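Local structure of CELL division protein FTSZ homolog 1 (Methanocaldococcus jannaschii, 2VAP) at residues Ile40-Cys45 and Gly221-Ile226; Phe196-Asn201 and Ser272-Val277; Asp212-Asn217 and Ala249-Gly254; Ser267-Ser272 and Val331-Val336. The protein binds and hydrolyses GTP and, as a tubulin homologue, probably polymerises into the contractile Z ring that marks the cell division site. One frame throughout, in Å; residues are numbered along the deposited sequence.

Contact 1: residues Ile40-Cys45 and Gly221-Ile226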
loop_
_atom_site.group_PDB
_atom_site.type_symbol
_atom_site.label_atom_id
_atom_site.label_comp_id
_atom_site.label_asym_id
_atom_site.label_seq_id
_atom_site.Cartn_x
_atom_site.Cartn_y
_atom_site.Cartn_z
ATOM N N ILE A 40 -9.533 -10.019 -0.848
ATOM C CA ILE A 40 -8.313 -9.265 -0.560
ATOM C C ILE A 40 -7.854 -9.487 0.878
ATOM O O ILE A 40 -8.657 -9.437 1.814
ATOM C CB ILE A 40 -8.496 -7.745 -0.846
ATOM C CG1 ILE A 40 -8.876 -7.518 -2.315
ATOM C CG2 ILE A 40 -7.227 -6.957 -0.485
ATOM C CD1 ILE A 40 -9.204 -6.078 -2.669
ATOM N N THR A 41 -6.559 -9.740 1.038
ATOM C CA THR A 41 -5.948 -9.874 2.356
ATOM C C THR A 41 -4.782 -8.895 2.491
ATOM O O THR A 41 -3.960 -8.767 1.582
ATOM C CB THR A 41 -5.474 -11.325 2.613
ATOM O OG1 THR A 41 -6.577 -12.224 2.438
ATOM C CG2 THR A 41 -4.928 -11.482 4.027
ATOM N N VAL A 42 -4.732 -8.195 3.622
ATOM C CA VAL A 42 -3.623 -7.296 3.933
ATOM C C VAL A 42 -2.780 -7.917 5.045
ATOM O O VAL A 42 -3.294 -8.226 6.123
ATOM C CB VAL A 42 -4.119 -5.887 4.360
ATOM C CG1 VAL A 42 -2.943 -4.946 4.600
ATOM C CG2 VAL A 42 -5.060 -5.302 3.311
ATOM N N VAL A 43 -1.491 -8.104 4.769
ATOM C CA VAL A 43 -0.564 -8.701 5.732
ATOM C C VAL A 43 0.453 -7.666 6.213
ATOM O O VAL A 43 1.227 -7.127 5.419
ATOM C CB VAL A 43 0.175 -9.934 5.143
ATOM C CG1 VAL A 43 1.051 -10.597 6.203
ATOM C CG2 VAL A 43 -0.818 -10.939 4.578
ATOM N N GLY A 44 0.437 -7.393 7.516
ATOM C CA GLY A 44 1.376 -6.459 8.131
ATOM C C GLY A 44 2.455 -7.188 8.905
ATOM O O GLY A 44 2.154 -7.990 9.794
ATOM N N CYS A 45 3.711 -6.900 8.574
ATOM C CA CYS A 45 4.852 -7.629 9.124
ATOM C C CYS A 45 5.709 -6.753 10.034
ATOM O O CYS A 45 6.101 -5.648 9.655
ATOM C CB CYS A 45 5.711 -8.191 7.988
ATOM S SG CYS A 45 4.792 -9.071 6.703
ATOM N N GLY A 221 -6.425 3.325 0.794
ATOM C CA GLY A 221 -6.785 3.963 -0.472
ATOM C C GLY A 221 -6.749 3.027 -1.668
ATOM O O GLY A 221 -7.621 3.091 -2.536
ATOM N N LEU A 222 -5.742 2.158 -1.718
ATOM C CA LEU A 222 -5.628 1.181 -2.801
ATOM C C LEU A 222 -6.666 0.066 -2.688
ATOM O O LEU A 222 -7.281 -0.313 -3.687
ATOM C CB LEU A 222 -4.214 0.593 -2.874
ATOM C CG LEU A 222 -3.160 1.415 -3.622
ATOM C CD1 LEU A 222 -1.762 0.931 -3.275
ATOM C CD2 LEU A 222 -3.388 1.370 -5.130
ATOM N N VAL A 223 -6.854 -0.450 -1.474
ATOM C CA VAL A 223 -7.839 -1.503 -1.215
ATOM C C VAL A 223 -9.256 -1.017 -1.527
ATOM O O VAL A 223 -9.992 -1.667 -2.273
ATOM C CB VAL A 223 -7.770 -2.013 0.254
ATOM C CG1 VAL A 223 -8.960 -2.917 0.581
ATOM C CG2 VAL A 223 -6.467 -2.752 0.507
ATOM N N GLU A 224 -9.618 0.135 -0.967
ATOM C CA GLU A 224 -10.989 0.644 -1.064
ATOM C C GLU A 224 -11.338 1.222 -2.438
ATOM O O GLU A 224 -12.516 1.402 -2.763
ATOM C CB GLU A 224 -11.289 1.624 0.077
ATOM C CG GLU A 224 -11.302 0.940 1.449
ATOM C CD GLU A 224 -11.786 1.826 2.583
ATOM O OE1 GLU A 224 -11.777 3.067 2.444
ATOM O OE2 GLU A 224 -12.170 1.267 3.634
ATOM N N LEU A 225 -10.314 1.486 -3.249
ATOM C CA LEU A 225 -10.512 1.792 -4.664
ATOM C C LEU A 225 -11.285 0.649 -5.332
ATOM O O LEU A 225 -12.121 0.882 -6.208
ATOM C CB LEU A 225 -9.160 2.012 -5.356
ATOM C CG LEU A 225 -9.125 2.390 -6.840
ATOM C CD1 LEU A 225 -9.676 3.790 -7.072
ATOM C CD2 LEU A 225 -7.705 2.287 -7.368
ATOM N N ILE A 226 -11.008 -0.577 -4.889
ATOM C CA ILE A 226 -11.674 -1.778 -5.388
ATOM C C ILE A 226 -12.934 -2.121 -4.583
ATOM O O ILE A 226 -13.984 -2.411 -5.162
ATOM C CB ILE A 226 -10.712 -3.003 -5.376
ATOM C CG1 ILE A 226 -9.396 -2.665 -6.088
ATOM C CG2 ILE A 226 -11.379 -4.231 -6.003
ATOM C CD1 ILE A 226 -8.244 -3.599 -5.760
#
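Val-223 overlaps Val-42 through one methyl from each, CG2 of Val-223 lying 4.0 Å from CG2 of Val-42 where the two side chains cross at a slant. The same Val-223 methyl also faces Ile-40, its CG2 being 4.4 Å from Ile-40 CG2, and so lies against both strand residues. Farther along the helix, Ile-226 takes over: its CD1 is 4.1 Å from CD1 of Ile-40. Ile-40 reaches that far because CG1 stands anti to the carbonyl carbon and the chain runs on extended (chi2 175°), carrying CD1 out beyond the branch.

Strand 40-45, a central strand of the parallel sheet of the GTPase domain, runs almost antiparallel to this piece of helix 204-227, at 172° with axes 10.6 Å apart. Phe-126 of the next strand touches both Ile-40 and Val-223 and widens the apolar patch. Leu-222 and Leu-225 of the helix reach Leu-286 of the mixed sheet, so the helix is a core element between the two domains. Across these segments only aliphatic groups meet and no hydrogen bond forms; the contact therefore rests on burial of apolar methyl groups rather than on directional bonds.

Contact 2: residues Phe196-Asn201 and Ser272-Val277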
loop_
_atom_site.group_PDB
_atom_site.type_symbol
_atom_site.label_atom_id
_atom_site.label_comp_id
_atom_site.label_asym_id
_atom_site.label_seq_id
_atom_site.Cartn_x
_atom_site.Cartn_y
_atom_site.Cartn_z
ATOM N N PHE A 196 9.868 14.611 5.602
ATOM C CA PHE A 196 10.491 15.794 6.194
ATOM C C PHE A 196 10.448 17.023 5.277
ATOM O O PHE A 196 10.816 18.123 5.692
ATOM C CB PHE A 196 11.927 15.492 6.633
ATOM C CG PHE A 196 12.028 14.786 7.964
ATOM C CD1 PHE A 196 11.219 15.161 9.036
ATOM C CD2 PHE A 196 12.955 13.766 8.152
ATOM C CE1 PHE A 196 11.317 14.516 10.269
ATOM C CE2 PHE A 196 13.065 13.119 9.383
ATOM C CZ PHE A 196 12.241 13.493 10.441
ATOM N N GLU A 197 10.006 16.833 4.036
ATOM C CA GLU A 197 9.717 17.957 3.147
ATOM C C GLU A 197 8.295 18.462 3.383
ATOM O O GLU A 197 7.995 19.634 3.147
ATOM C CB GLU A 197 9.924 17.577 1.677
ATOM C CG GLU A 197 11.389 17.440 1.273
ATOM C CD GLU A 197 11.595 17.284 -0.227
ATOM O OE1 GLU A 197 10.632 17.471 -1.002
ATOM O OE2 GLU A 197 12.736 16.976 -0.634
ATOM N N ILE A 198 7.429 17.568 3.857
ATOM C CA ILE A 198 6.051 17.913 4.205
ATOM C C ILE A 198 5.993 18.507 5.614
ATOM O O ILE A 198 5.351 19.538 5.833
ATOM C CB ILE A 198 5.097 16.691 4.087
ATOM C CG1 ILE A 198 5.188 16.070 2.688
ATOM C CG2 ILE A 198 3.654 17.096 4.405
ATOM C CD1 ILE A 198 4.574 14.680 2.570
ATOM N N VAL A 199 6.669 17.856 6.560
ATOM C CA VAL A 199 6.747 18.339 7.943
ATOM C C VAL A 199 8.205 18.512 8.414
ATOM O O VAL A 199 8.716 17.693 9.183
ATOM C CB VAL A 199 5.930 17.446 8.930
ATOM C CG1 VAL A 199 4.438 17.720 8.789
ATOM C CG2 VAL A 199 6.231 15.957 8.731
ATOM N N PRO A 200 8.878 19.590 7.955
ATOM C CA PRO A 200 10.295 19.778 8.274
ATOM C C PRO A 200 10.567 19.914 9.768
ATOM O O PRO A 200 9.795 20.555 10.486
ATOM C CB PRO A 200 10.656 21.078 7.541
ATOM C CG PRO A 200 9.361 21.775 7.327
ATOM C CD PRO A 200 8.355 20.691 7.125
ATOM N N ASN A 201 11.656 19.290 10.216
ATOM C CA ASN A 201 12.133 19.376 11.603
ATOM C C ASN A 201 11.156 18.844 12.660
ATOM O O ASN A 201 11.202 19.246 13.825
ATOM C CB ASN A 201 12.609 20.799 11.923
ATOM C CG ASN A 201 13.685 21.272 10.967
ATOM O OD1 ASN A 201 14.774 20.700 10.909
ATOM N ND2 ASN A 201 13.382 22.317 10.202
ATOM N N SER A 272 3.822 16.048 -5.009
ATOM C CA SER A 272 4.135 15.455 -3.707
ATOM C C SER A 272 5.598 15.022 -3.605
ATOM O O SER A 272 6.130 14.420 -4.541
ATOM C CB SER A 272 3.217 14.264 -3.416
ATOM O OG SER A 272 3.558 13.641 -2.188
ATOM N N PRO A 273 6.254 15.337 -2.468
ATOM C CA PRO A 273 7.623 14.884 -2.207
ATOM C C PRO A 273 7.755 13.360 -2.224
ATOM O O PRO A 273 8.837 12.841 -2.505
ATOM C CB PRO A 273 7.909 15.423 -0.801
ATOM C CG PRO A 273 6.987 16.576 -0.646
ATOM C CD PRO A 273 5.740 16.169 -1.365
ATOM N N LEU A 274 6.659 12.658 -1.936
ATOM C CA LEU A 274 6.649 11.193 -1.923
ATOM C C LEU A 274 6.811 10.578 -3.315
ATOM O O LEU A 274 7.239 9.428 -3.442
ATOM C CB LEU A 274 5.383 10.665 -1.236
ATOM C CG LEU A 274 5.181 11.042 0.237
ATOM C CD1 LEU A 274 3.799 10.617 0.712
ATOM C CD2 LEU A 274 6.268 10.447 1.129
ATOM N N LEU A 275 6.468 11.341 -4.354
ATOM C CA LEU A 275 6.759 10.940 -5.729
ATOM C C LEU A 275 8.217 11.268 -6.053
ATOM O O LEU A 275 8.508 12.174 -6.841
ATOM C CB LEU A 275 5.809 11.622 -6.723
ATOM C CG LEU A 275 4.393 11.066 -6.902
ATOM C CD1 LEU A 275 3.585 11.970 -7.820
ATOM C CD2 LEU A 275 4.411 9.634 -7.440
ATOM N N ASP A 276 9.123 10.516 -5.433
ATOM C CA ASP A 276 10.561 10.759 -5.528
ATOM C C ASP A 276 11.144 10.133 -6.799
ATOM O O ASP A 276 12.034 9.279 -6.741
ATOM C CB ASP A 276 11.265 10.227 -4.270
ATOM C CG ASP A 276 12.664 10.799 -4.084
ATOM O OD1 ASP A 276 13.410 10.260 -3.239
ATOM O OD2 ASP A 276 13.023 11.782 -4.769
ATOM N N VAL A 277 10.626 10.576 -7.944
ATOM C CA VAL A 277 11.007 10.058 -9.258
ATOM C C VAL A 277 10.547 11.028 -10.352
ATOM O O VAL A 277 9.618 11.813 -10.144
ATOM C CB VAL A 277 10.413 8.629 -9.509
ATOM C CG1 VAL A 277 8.885 8.664 -9.606
ATOM C CG2 VAL A 277 11.027 7.978 -10.749
#
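Glu-197 OE2 is held in a salt bridge by Lys-194 NZ, while OE1 of the same carboxylate rests against the ring of Pro-273, 3.4 Å from its CB. That second approach is a van der Waals contact, and the glutamate and the proline slide past each other in opposite directions. Closer to the backbone, Glu-197 CB adds a contact of 3.9 Å to Pro-273 CG. Ile-198 meets the ring from another direction, crossing it at about a right angle, with CG1 3.8 Å from Pro-273 CG. In Ile-198, CG1 is anti to the carbonyl carbon and the chain runs on extended (chi2 165°), which carries CD1 to 4.4 Å from CG of Leu-274.

Both residues thus pack on the proline ring, and local bonds shape the turn that carries it. Ser-272 OG accepts the amide of Leu-274, N to OG 3.3 Å, and Ser-272 O accepts Leu-275 N at 3.1 Å, closing the turn over Pro-273 and Leu-274. Asp-276 bonds through OD2 to Arg-353 in a salt bridge, with Lys-194 as a second partner in a long, weak ion pair; Lys-194 therefore probably tempers the repulsion between the Glu-197 and Asp-276 carboxylates. Leu-274 turns inward to touch Ile-251 and Val-214.

An ST turn at Ser-272 overlaps a type I beta turn from Ser-272 to Leu-275, followed by inverse gamma turns centred on Leu-275 and Asp-276; this compact loop brings the C-terminal domain against the short helix 195-198 in the two-domain fold of FtsZ.

Contact 3: residues Asp212-Asn217 and Ala249-Gly254. With GDP (guanosine-5'-diphosphate), chain B.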
loop_
_atom_site.group_PDB
_atom_site.type_symbol
_atom_site.label_atom_id
_atom_site.label_comp_id
_atom_site.label_asym_id
_atom_site.label_seq_id
_atom_site.Cartn_x
_atom_site.Cartn_y
_atom_site.Cartn_z
ATOM N N ASP A 212 2.674 6.769 9.799
ATOM C CA ASP A 212 1.494 5.936 10.041
ATOM C C ASP A 212 0.332 6.347 9.146
ATOM O O ASP A 212 -0.264 5.508 8.469
ATOM C CB ASP A 212 1.052 6.026 11.505
ATOM C CG ASP A 212 2.003 5.326 12.456
ATOM O OD1 ASP A 212 2.791 4.469 12.007
ATOM O OD2 ASP A 212 1.947 5.630 13.667
ATOM N N GLU A 213 0.025 7.644 9.149
ATOM C CA GLU A 213 -1.090 8.198 8.380
ATOM C C GLU A 213 -0.920 7.980 6.880
ATOM O O GLU A 213 -1.885 7.667 6.180
ATOM C CB GLU A 213 -1.264 9.694 8.673
ATOM C CG GLU A 213 -1.646 10.026 10.115
ATOM C CD GLU A 213 -3.011 9.487 10.521
ATOM O OE1 GLU A 213 -3.143 9.026 11.674
ATOM O OE2 GLU A 213 -3.950 9.524 9.695
ATOM N N VAL A 214 0.310 8.144 6.398
ATOM C CA VAL A 214 0.627 7.966 4.982
ATOM C C VAL A 214 0.460 6.505 4.560
ATOM O O VAL A 214 -0.134 6.222 3.516
ATOM C CB VAL A 214 2.046 8.501 4.646
ATOM C CG1 VAL A 214 2.465 8.116 3.235
ATOM C CG2 VAL A 214 2.089 10.016 4.816
ATOM N N LEU A 215 0.968 5.587 5.382
ATOM C CA LEU A 215 0.804 4.150 5.146
ATOM C C LEU A 215 -0.667 3.739 5.121
ATOM O O LEU A 215 -1.085 2.972 4.252
ATOM C CB LEU A 215 1.562 3.330 6.195
ATOM C CG LEU A 215 3.028 2.989 5.924
ATOM C CD1 LEU A 215 3.705 2.512 7.203
ATOM C CD2 LEU A 215 3.162 1.942 4.818
ATOM N N ILE A 216 -1.442 4.256 6.075
ATOM C CA ILE A 216 -2.885 4.009 6.132
ATOM C C ILE A 216 -3.571 4.513 4.861
ATOM O O ILE A 216 -4.318 3.771 4.222
ATOM C CB ILE A 216 -3.538 4.638 7.402
ATOM C CG1 ILE A 216 -3.023 3.960 8.682
ATOM C CG2 ILE A 216 -5.070 4.585 7.333
ATOM C CD1 ILE A 216 -3.120 2.439 8.696
ATOM N N ASN A 217 -3.294 5.763 4.493
ATOM C CA ASN A 217 -3.848 6.365 3.278
ATOM C C ASN A 217 -3.509 5.583 2.008
ATOM O O ASN A 217 -4.350 5.446 1.119
ATOM C CB ASN A 217 -3.391 7.822 3.138
ATOM C CG ASN A 217 -4.233 8.788 3.957
ATOM O OD1 ASN A 217 -4.755 9.769 3.427
ATOM N ND2 ASN A 217 -4.369 8.518 5.253
ATOM N N ALA A 249 6.625 1.252 -7.933
ATOM C CA ALA A 249 5.594 2.280 -7.839
ATOM C C ALA A 249 5.859 3.243 -6.688
ATOM O O ALA A 249 6.492 2.880 -5.694
ATOM C CB ALA A 249 4.220 1.642 -7.692
ATOM N N MET A 250 5.380 4.475 -6.843
ATOM C CA MET A 250 5.462 5.491 -5.794
ATOM C C MET A 250 4.137 6.238 -5.691
ATOM O O MET A 250 3.334 6.223 -6.630
ATOM C CB MET A 250 6.615 6.463 -6.059
ATOM C CG MET A 250 7.993 5.850 -5.873
ATOM S SD MET A 250 9.325 6.997 -6.256
ATOM C CE MET A 250 10.727 5.886 -6.281
ATOM N N ILE A 251 3.908 6.887 -4.551
ATOM C CA ILE A 251 2.631 7.558 -4.300
ATOM C C ILE A 251 2.739 9.077 -4.212
ATOM O O ILE A 251 3.802 9.627 -3.913
ATOM C CB ILE A 251 1.909 7.013 -3.029
ATOM C CG1 ILE A 251 2.644 7.429 -1.745
ATOM C CG2 ILE A 251 1.729 5.497 -3.115
ATOM C CD1 ILE A 251 1.828 7.247 -0.470
ATOM N N GLY A 252 1.619 9.737 -4.489
ATOM C CA GLY A 252 1.458 11.165 -4.263
ATOM C C GLY A 252 0.121 11.401 -3.588
ATOM O O GLY A 252 -0.898 10.851 -4.013
ATOM N N ILE A 253 0.129 12.199 -2.525
ATOM C CA ILE A 253 -1.095 12.532 -1.795
ATOM C C ILE A 253 -1.317 14.042 -1.787
ATOM O O ILE A 253 -0.398 14.815 -1.504
ATOM C CB ILE A 253 -1.078 11.982 -0.339
ATOM C CG1 ILE A 253 -0.884 10.460 -0.337
ATOM C CG2 ILE A 253 -2.369 12.351 0.401
ATOM C CD1 ILE A 253 -0.501 9.878 1.019
ATOM N N GLY A 254 -2.541 14.448 -2.110
ATOM C CA GLY A 254 -2.929 15.852 -2.077
ATOM C C GLY A 254 -4.302 16.042 -1.467
ATOM O O GLY A 254 -5.172 15.181 -1.601
HETATM P PB GDP B . 10.775 -4.798 12.922
HETATM O O1B GDP B . 12.011 -5.581 13.290
HETATM O O2B GDP B . 9.679 -5.088 13.921
HETATM O O3B GDP B . 10.328 -5.197 11.537
HETATM O O3A GDP B . 11.161 -3.235 12.951
HETATM P PA GDP B . 10.083 -2.042 13.039
HETATM O O1A GDP B . 8.807 -2.374 12.305
HETATM O O2A GDP B . 9.813 -1.656 14.475
HETATM O "O5'" GDP B . 10.852 -0.842 12.299
HETATM C "C5'" GDP B . 11.300 -0.999 10.956
HETATM C "C4'" GDP B . 11.242 0.344 10.247
HETATM O "O4'" GDP B . 9.910 0.863 10.291
HETATM C "C3'" GDP B . 12.127 1.375 10.928
HETATM O "O3'" GDP B . 13.429 1.421 10.335
HETATM C "C2'" GDP B . 11.365 2.676 10.776
HETATM O "O2'" GDP B . 11.759 3.349 9.578
HETATM C "C1'" GDP B . 9.914 2.252 10.633
HETATM N N9 GDP B . 9.143 2.465 11.889
HETATM C C8 GDP B . 9.538 2.220 13.158
HETATM N N7 GDP B . 8.558 2.534 14.048
HETATM C C5 GDP B . 7.505 2.987 13.341
HETATM C C6 GDP B . 6.139 3.488 13.641
HETATM O O6 GDP B . 5.726 3.564 14.818
HETATM N N1 GDP B . 5.361 3.860 12.609
HETATM C C2 GDP B . 5.777 3.790 11.327
HETATM N N2 GDP B . 4.940 4.180 10.336
HETATM N N3 GDP B . 7.012 3.342 10.984
HETATM C C4 GDP B . 7.898 2.936 11.925
#
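Helical residues Asp-212 to Asn-217 cross strand residues Ala-249 to Gly-254 at 105°, with axes 10.4 Å apart and the CA atoms of Val-214 and Ile-253 the closest pair, at 8.4 Å. This is the core helix of the tubulin/FtsZ fold lying on strand 249-256 of the C-terminal sheet. Val-214 CG1 rests against two neighbouring isoleucine ends, 3.9 Å from Ile-251 CD1 and 4.1 Å from Ile-253 CD1. Ile-251 gets there by holding CG1 between the backbone N and the carbonyl carbon (chi1 70°), a crowded position. Ile-253 CD1 also touches Asn-217 at CB, while the amide beyond turns back along the helix, ND2 giving a weak bond to Glu-213 O.

At the nucleotide end of the segment, Asp-212 OD1 alone accepts two guanine donors, N1 and N2 of GDP, each at 2.7 Å and each bent (142° from N1). This pairing recognises guanine; Glu-165 and the backbone amides of Ala-48, Gly-134 and others bind GDP as well. Without the carboxylate, as with an alanine here, N1 and N2 of the guanine would probably lose their shared acceptor and the base would be held less firmly. One turn along, Leu-215 lays its methyl CD1 3.8 Å from GDP N2.

Contact 4: residues Ser267-Ser272 and Val331-Val336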
loop_
_atom_site.group_PDB
_atom_site.type_symbol
_atom_site.label_atom_id
_atom_site.label_comp_id
_atom_site.label_asym_id
_atom_site.label_seq_id
_atom_site.Cartn_x
_atom_site.Cartn_y
_atom_site.Cartn_z
ATOM N N SER A 267 -2.988 18.889 -8.011
ATOM C CA SER A 267 -1.727 19.622 -8.136
ATOM C C SER A 267 -0.775 19.245 -7.000
ATOM O O SER A 267 0.406 18.981 -7.235
ATOM C CB SER A 267 -1.974 21.133 -8.145
ATOM O OG SER A 267 -0.759 21.851 -8.270
ATOM N N MET A 268 -1.308 19.207 -5.779
ATOM C CA MET A 268 -0.541 18.816 -4.596
ATOM C C MET A 268 -0.065 17.364 -4.690
ATOM O O MET A 268 1.068 17.055 -4.316
ATOM C CB MET A 268 -1.369 19.036 -3.324
ATOM C CG MET A 268 -0.601 18.838 -2.020
ATOM S SD MET A 268 -1.634 19.007 -0.549
ATOM C CE MET A 268 -1.852 20.785 -0.481
ATOM N N ALA A 269 -0.931 16.488 -5.199
ATOM C CA ALA A 269 -0.600 15.072 -5.377
ATOM C C ALA A 269 0.520 14.860 -6.399
ATOM O O ALA A 269 1.449 14.088 -6.155
ATOM C CB ALA A 269 -1.844 14.279 -5.769
ATOM N N LEU A 270 0.429 15.549 -7.536
ATOM C CA LEU A 270 1.439 15.451 -8.594
ATOM C C LEU A 270 2.791 16.032 -8.174
ATOM O O LEU A 270 3.840 15.566 -8.626
ATOM C CB LEU A 270 0.946 16.128 -9.879
ATOM C CG LEU A 270 -0.077 15.361 -10.724
ATOM C CD1 LEU A 270 -0.857 16.307 -11.627
ATOM C CD2 LEU A 270 0.593 14.262 -11.544
ATOM N N ASN A 271 2.752 17.043 -7.308
ATOM C CA ASN A 271 3.962 17.692 -6.806
ATOM C C ASN A 271 4.411 17.164 -5.439
ATOM O O ASN A 271 5.279 17.757 -4.793
ATOM C CB ASN A 271 3.763 19.212 -6.751
ATOM C CG ASN A 271 3.674 19.844 -8.130
ATOM O OD1 ASN A 271 2.651 20.426 -8.492
ATOM N ND2 ASN A 271 4.746 19.732 -8.908
ATOM N N SER A 272 3.822 16.048 -5.009
ATOM C CA SER A 272 4.135 15.455 -3.707
ATOM C C SER A 272 5.598 15.022 -3.605
ATOM O O SER A 272 6.130 14.420 -4.541
ATOM C CB SER A 272 3.217 14.264 -3.416
ATOM O OG SER A 272 3.558 13.641 -2.188
ATOM N N VAL A 331 -11.389 17.610 -0.521
ATOM C CA VAL A 331 -11.163 16.552 -1.505
ATOM C C VAL A 331 -9.726 16.049 -1.370
ATOM O O VAL A 331 -8.780 16.842 -1.358
ATOM C CB VAL A 331 -11.458 17.026 -2.955
ATOM C CG1 VAL A 331 -10.805 16.106 -3.988
ATOM C CG2 VAL A 331 -12.956 17.094 -3.193
ATOM N N ARG A 332 -9.579 14.733 -1.249
ATOM C CA ARG A 332 -8.271 14.093 -1.148
ATOM C C ARG A 332 -8.002 13.248 -2.391
ATOM O O ARG A 332 -8.879 12.515 -2.855
ATOM C CB ARG A 332 -8.197 13.230 0.114
ATOM C CG ARG A 332 -6.815 12.656 0.420
ATOM C CD ARG A 332 -6.841 11.771 1.659
ATOM N NE ARG A 332 -7.066 12.535 2.886
ATOM C CZ ARG A 332 -7.265 11.999 4.088
ATOM N NH1 ARG A 332 -7.271 10.681 4.248
ATOM N NH2 ARG A 332 -7.460 12.786 5.137
ATOM N N VAL A 333 -6.790 13.362 -2.925
ATOM C CA VAL A 333 -6.385 12.586 -4.095
ATOM C C VAL A 333 -5.196 11.689 -3.758
ATOM O O VAL A 333 -4.149 12.172 -3.320
ATOM C CB VAL A 333 -6.050 13.501 -5.308
ATOM C CG1 VAL A 333 -5.447 12.694 -6.458
ATOM C CG2 VAL A 333 -7.294 14.240 -5.782
ATOM N N LEU A 334 -5.380 10.385 -3.947
ATOM C CA LEU A 334 -4.280 9.431 -3.877
ATOM C C LEU A 334 -3.871 9.031 -5.288
ATOM O O LEU A 334 -4.691 8.548 -6.075
ATOM C CB LEU A 334 -4.653 8.189 -3.057
ATOM C CG LEU A 334 -3.643 7.030 -3.084
ATOM C CD1 LEU A 334 -2.348 7.380 -2.347
ATOM C CD2 LEU A 334 -4.252 5.757 -2.516
ATOM N N LEU A 335 -2.597 9.247 -5.596
ATOM C CA LEU A 335 -2.033 8.878 -6.882
ATOM C C LEU A 335 -0.959 7.815 -6.674
ATOM O O LEU A 335 -0.039 8.006 -5.879
ATOM C CB LEU A 335 -1.444 10.115 -7.570
ATOM C CG LEU A 335 -0.809 9.981 -8.957
ATOM C CD1 LEU A 335 -1.844 9.625 -10.015
ATOM C CD2 LEU A 335 -0.091 11.268 -9.326
ATOM N N VAL A 336 -1.097 6.691 -7.373
ATOM C CA VAL A 336 -0.086 5.638 -7.353
ATOM C C VAL A 336 0.452 5.462 -8.769
ATOM O O VAL A 336 -0.254 4.985 -9.659
ATOM C CB VAL A 336 -0.635 4.297 -6.797
ATOM C CG1 VAL A 336 0.455 3.228 -6.791
ATOM C CG2 VAL A 336 -1.198 4.482 -5.393
#
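Ala-269 and Val-333 make the first of two apolar contacts: CB of Ala-269 lies 4.0 Å from CG1 of Val-333. CG1, set anti to the backbone N (chi1 172°), is the branch that meets the alanine. The alanine is small enough for the helix to come close, the CA atoms of Ala-269 and Val-333 being 6.4 Å apart, and its CB also rests 4.0 Å from Val-333 O. The second contact is between leucines: Leu-270 CD2 and Leu-335 CD2 are 3.8 Å apart, the two side chains slanting across each other. Leu-335 extends CG anti to its backbone N (chi1 -179°), sending its branched end out from the strand, and Leu-270 brings its own end over to meet it. Helix 297-310 packs alongside, with Val-303 touching Val-333 and Val-307 touching Leu-335.

No hydrogen bond crosses the contact; those present lie within the helix end and within the sheet. Asn-271 N still reaches Ser-267 O, at 3.0 Å, as the helix ends, and a weaker bond joins Ser-272 N to Ala-269 O. The strand is bonded on both edges: Val-333 and Leu-335 pair with Gly-254 and Gly-252, while Arg-332 and Leu-334 pair with Met-290 and His-288.

The arrangement is that of an alpha/beta layer, helix 261-270 lying on one face of the C-terminal mixed sheet. With the strand's backbone bonded to its neighbours on both edges, the side chains meet through methyl groups, so the cohesion of the interface comes from the burial of apolar surface without any cross-linking polar bond.

How the contacts relate
The centres of contacts 1 and 3, both on helix 204-227, are 13 Å apart; helix 195-198 of contact 2 precedes this helix in the chain. The later turns of helix 204-227 meet the parallel GTPase sheet in contact 1, and its earlier turns bind the guanine of GDP and meet the mixed sheet in contact 3. Contacts 3 and 4, with centres 9 Å apart, share that mixed sheet through the neighbouring strands 249-256 and 331-338. Contact 2 shares Ser-272 with contact 4 and touches contact 3 through Leu-274. Along the chain contact 3 falls within the span of contact 2, whereas contact 4 opens after contacts 1 and 3 have closed. Contacts 1 and 3 place helix 204-227 between the two sheets, contact 2 adds a junction between the domains, and contact 4 packs within the C-terminal domain.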